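Local coordinates for protein putative oxidoreductase (Mycobacterium avium, PDB 3QHA) that probably catalyses the NAD(P)-dependent oxidation or reduction of a small hydroxy acid, as a member of the 3-hydroxyisobutyrate dehydrogenase family, at residues D45-I48 against E49-T52; P247-H250 against T251-L254. All blocks are in the same frame, centred on the assembly; numbering follows the deposited sequence.

From the N terminus, the chain first reaches interaction 1, where strand 41-44 of the dinucleotide-binding domain ends and a tight turn leads into helix 48-55. Interaction 2 comes much later, near the start of helix 245-268 in the all-helical C-terminal part. Each is local and spans consecutive residues, so neither closes a long loop; they follow in series, and neither nests within nor crosses the other. Interactions 1 and 2 lie on opposite sides of the chain's centre, and the nearest atoms of interaction 1 and interaction 2 are about 41 Å apart. Residues 45-52 tie a strand end to the glycine-rich loop at Leu23, whereas residues 247-254 join one helix to the C-terminal segment and to the second subunit.

Interaction 1 (D45-I48 against E49-T52); sequences DIRI and EAMT
Arg47 O receives the backbone N of Ala50 at 3.1 Å and, more weakly, that of Met51, so Arg47 sits at the N-cap of helix 48-55; one residue on, Ile48 O takes Thr52 N at 3.1 Å. Thr52 OG1 donates to the same oxygen from above its carbonyl plane, so two good bonds hold Ile48 O. Before the helix, Asp45 organises the turn. With CG anti to its backbone N (chi1 -172°), its carboxylate faces Arg47: OD2 uses its anti lone pair for Arg47 N, 2.8 Å away, and is met on its syn side by Arg47 NE. Arg47 NH2 completes a side-on, two-nitrogen salt bridge to Asp45 OD1 at 2.9 Å. The Ala50 methyl closes over this pair, its CB 3.8 Å from Asp45 CG and obliquely placed to the guanidinium. The Met51 chain, bent at chi2 and chi3, turns back to the start of the turn, with SD 3.2 Å from Asp45 N. The Glu49 chain, bent at chi2, brings OE2 against Arg47 CB at 3.8 Å. Asp45 OD1 also accepts from Leu23 N, and Ala50 and Met51 touch Leu23. This is an Asx turn following the second strand of a Rossmann fold; an acidic residue there, beside the glycine-rich loop, is consistent with a dinucleotide-binding site.

Interaction 2 (P247-H250 against T251-L254); sequences PFLH and TRGL
Leu249 and Arg252 run side by side and point the same way, and the closest side-chain packing of the contact lies between them. Leu249 CD1 sits over the centre of one face of the Arg252 guanidinium, 3.6 Å from its CZ. Arg252 leaves the helix with an extended chain, CG anti to the backbone N (chi1 -178°), and only the bend at chi3 (80°) turns the flat group to receive the methyl. Its NH1 donates to Val289 O, and the side chain also touches His291, so the arginine is held by a hydrogen bond at one end and by the leucine across its face.

Beneath these side chains the backbone is regular alpha-helix, near the start of helix 245-268 in the all-helical C-terminal domain of the 3-hydroxyisobutyrate dehydrogenase family. Four successive i to i+4 bonds link the two segments. Among them Arg252 N reaches Phe248 O at 2.7 Å, and the bond from Leu254 N to His250 O, 3.0 Å long, is almost straight at 176°. Phe248 points away from the following turn and is buried against Ile229, Leu238 and Leu287. Thr251 packs its CB over the carbonyl oxygens of the preceding turn, 3.5 Å from Phe248 O. Phe189 of the second subunit packs on Thr251 and Leu254, so the helix also faces its partner there.

The pairing of His250 with Leu254, both exposed, is looser. His250 carries its ring out from the helix, and Leu254 crosses one face in a CH-pi contact: CG stands 4.3 Å from the ring centroid, offset toward the rim, while Leu254 CD1 approaches His250 NE2 at 3.7 Å.

Interaction 1 (D45-I48 against E49-T52)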
# COMPACT_ATOMS: atom_id res chain seq x y z
N ASP B 45 13.37 -18.80 -25.58
CA ASP B 45 12.55 -17.69 -26.03
C ASP B 45 12.88 -17.50 -27.51
O ASP B 45 14.04 -17.64 -27.91
CB ASP B 45 12.87 -16.42 -25.23
CG ASP B 45 11.92 -15.28 -25.54
OD1 ASP B 45 11.17 -14.87 -24.63
OD2 ASP B 45 11.92 -14.78 -26.68
N ILE B 46 11.86 -17.20 -28.31
CA ILE B 46 12.05 -17.07 -29.76
C ILE B 46 12.98 -15.91 -30.13
O ILE B 46 13.60 -15.91 -31.18
CB ILE B 46 10.71 -16.94 -30.53
CG1 ILE B 46 9.99 -15.63 -30.20
CG2 ILE B 46 9.80 -18.14 -30.23
CD1 ILE B 46 8.64 -15.49 -30.87
N ARG B 47 13.06 -14.92 -29.24
CA ARG B 47 13.91 -13.75 -29.43
C ARG B 47 15.34 -14.03 -28.96
O ARG B 47 15.56 -14.30 -27.77
CB ARG B 47 13.34 -12.56 -28.66
CG ARG B 47 11.92 -12.19 -29.06
CD ARG B 47 11.29 -11.28 -28.03
NE ARG B 47 10.91 -12.00 -26.81
CZ ARG B 47 10.52 -11.43 -25.68
NH1 ARG B 47 10.46 -10.10 -25.57
NH2 ARG B 47 10.20 -12.18 -24.63
N ILE B 48 16.29 -13.97 -29.88
CA ILE B 48 17.70 -14.20 -29.57
C ILE B 48 18.23 -13.23 -28.51
O ILE B 48 18.98 -13.63 -27.62
CB ILE B 48 18.60 -14.13 -30.84
CG1 ILE B 48 20.06 -14.49 -30.52
CG2 ILE B 48 18.53 -12.75 -31.49
CD1 ILE B 48 20.28 -15.94 -30.15
N GLU B 49 17.83 -11.96 -28.59
CA GLU B 49 18.30 -10.95 -27.63
C GLU B 49 17.79 -11.19 -26.20
O GLU B 49 18.37 -10.67 -25.25
CB GLU B 49 17.96 -9.52 -28.09
CG GLU B 49 16.48 -9.10 -28.00
CD GLU B 49 15.66 -9.47 -29.23
OE1 GLU B 49 16.16 -10.19 -30.12
OE2 GLU B 49 14.50 -9.01 -29.31
N ALA B 50 16.72 -11.97 -26.06
CA ALA B 50 16.26 -12.42 -24.75
C ALA B 50 17.11 -13.58 -24.23
O ALA B 50 17.35 -13.68 -23.02
CB ALA B 50 14.79 -12.83 -24.82
N MET B 51 17.58 -14.43 -25.14
CA MET B 51 18.34 -15.63 -24.79
C MET B 51 19.77 -15.35 -24.32
O MET B 51 20.24 -15.96 -23.36
CB MET B 51 18.41 -16.58 -26.00
CG MET B 51 17.06 -17.14 -26.44
SD MET B 51 16.54 -18.55 -25.45
CE MET B 51 17.43 -19.87 -26.28
N THR B 52 20.45 -14.43 -25.00
CA THR B 52 21.89 -14.24 -24.82
C THR B 52 22.30 -13.86 -23.38
O THR B 52 23.25 -14.44 -22.85
CB THR B 52 22.46 -13.22 -25.84
OG1 THR B 52 22.08 -13.61 -27.16
CG2 THR B 52 23.98 -13.15 -25.74

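Interaction 2 (P247-H250 against T251-L254)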
# COMPACT_ATOMS: atom_id res chain seq x y z
N PRO B 247 -9.39 -1.80 18.12
CA PRO B 247 -8.56 -1.22 17.06
C PRO B 247 -9.32 -0.91 15.77
O PRO B 247 -9.13 0.16 15.19
CB PRO B 247 -7.50 -2.29 16.81
CG PRO B 247 -7.39 -3.01 18.10
CD PRO B 247 -8.77 -3.02 18.68
N PHE B 248 -10.18 -1.83 15.32
CA PHE B 248 -10.95 -1.61 14.09
C PHE B 248 -12.02 -0.54 14.25
O PHE B 248 -12.29 0.23 13.33
CB PHE B 248 -11.55 -2.92 13.58
CG PHE B 248 -10.65 -3.68 12.64
CD1 PHE B 248 -9.28 -3.78 12.89
CD2 PHE B 248 -11.16 -4.30 11.51
CE1 PHE B 248 -8.45 -4.47 12.02
CE2 PHE B 248 -10.33 -4.99 10.63
CZ PHE B 248 -8.98 -5.08 10.89
N LEU B 249 -12.62 -0.48 15.44
CA LEU B 249 -13.58 0.56 15.77
C LEU B 249 -12.91 1.93 15.71
O LEU B 249 -13.45 2.87 15.12
CB LEU B 249 -14.18 0.31 17.16
CG LEU B 249 -15.51 0.99 17.45
CD1 LEU B 249 -16.58 0.45 16.51
CD2 LEU B 249 -15.91 0.76 18.90
N HIS B 250 -11.73 2.03 16.31
CA HIS B 250 -10.89 3.23 16.23
C HIS B 250 -10.57 3.59 14.77
O HIS B 250 -10.67 4.75 14.37
CB HIS B 250 -9.61 3.01 17.07
CG HIS B 250 -8.66 4.17 17.07
ND1 HIS B 250 -8.96 5.39 17.65
CD2 HIS B 250 -7.39 4.27 16.62
CE1 HIS B 250 -7.92 6.20 17.52
NE2 HIS B 250 -6.95 5.55 16.90
N THR B 251 -10.21 2.58 13.97
CA THR B 251 -9.96 2.77 12.54
C THR B 251 -11.21 3.24 11.77
O THR B 251 -11.11 4.07 10.87
CB THR B 251 -9.40 1.48 11.89
OG1 THR B 251 -8.12 1.19 12.47
CG2 THR B 251 -9.24 1.65 10.38
N ARG B 252 -12.38 2.70 12.13
CA ARG B 252 -13.64 3.17 11.55
C ARG B 252 -13.88 4.65 11.85
O ARG B 252 -14.30 5.40 10.98
CB ARG B 252 -14.82 2.35 12.08
CG ARG B 252 -16.16 2.74 11.47
CD ARG B 252 -17.30 2.06 12.19
NE ARG B 252 -17.64 2.73 13.44
CZ ARG B 252 -18.62 2.34 14.26
NH1 ARG B 252 -19.36 1.28 13.97
NH2 ARG B 252 -18.86 3.03 15.38
N GLY B 253 -13.62 5.04 13.09
CA GLY B 253 -13.79 6.43 13.52
C GLY B 253 -12.87 7.37 12.76
O GLY B 253 -13.32 8.37 12.20
N LEU B 254 -11.58 7.05 12.74
CA LEU B 254 -10.59 7.83 11.99
C LEU B 254 -10.95 7.91 10.50
O LEU B 254 -10.88 8.99 9.90
CB LEU B 254 -9.19 7.22 12.12
CG LEU B 254 -8.48 7.27 13.47
CD1 LEU B 254 -7.12 6.60 13.34
CD2 LEU B 254 -8.33 8.70 13.99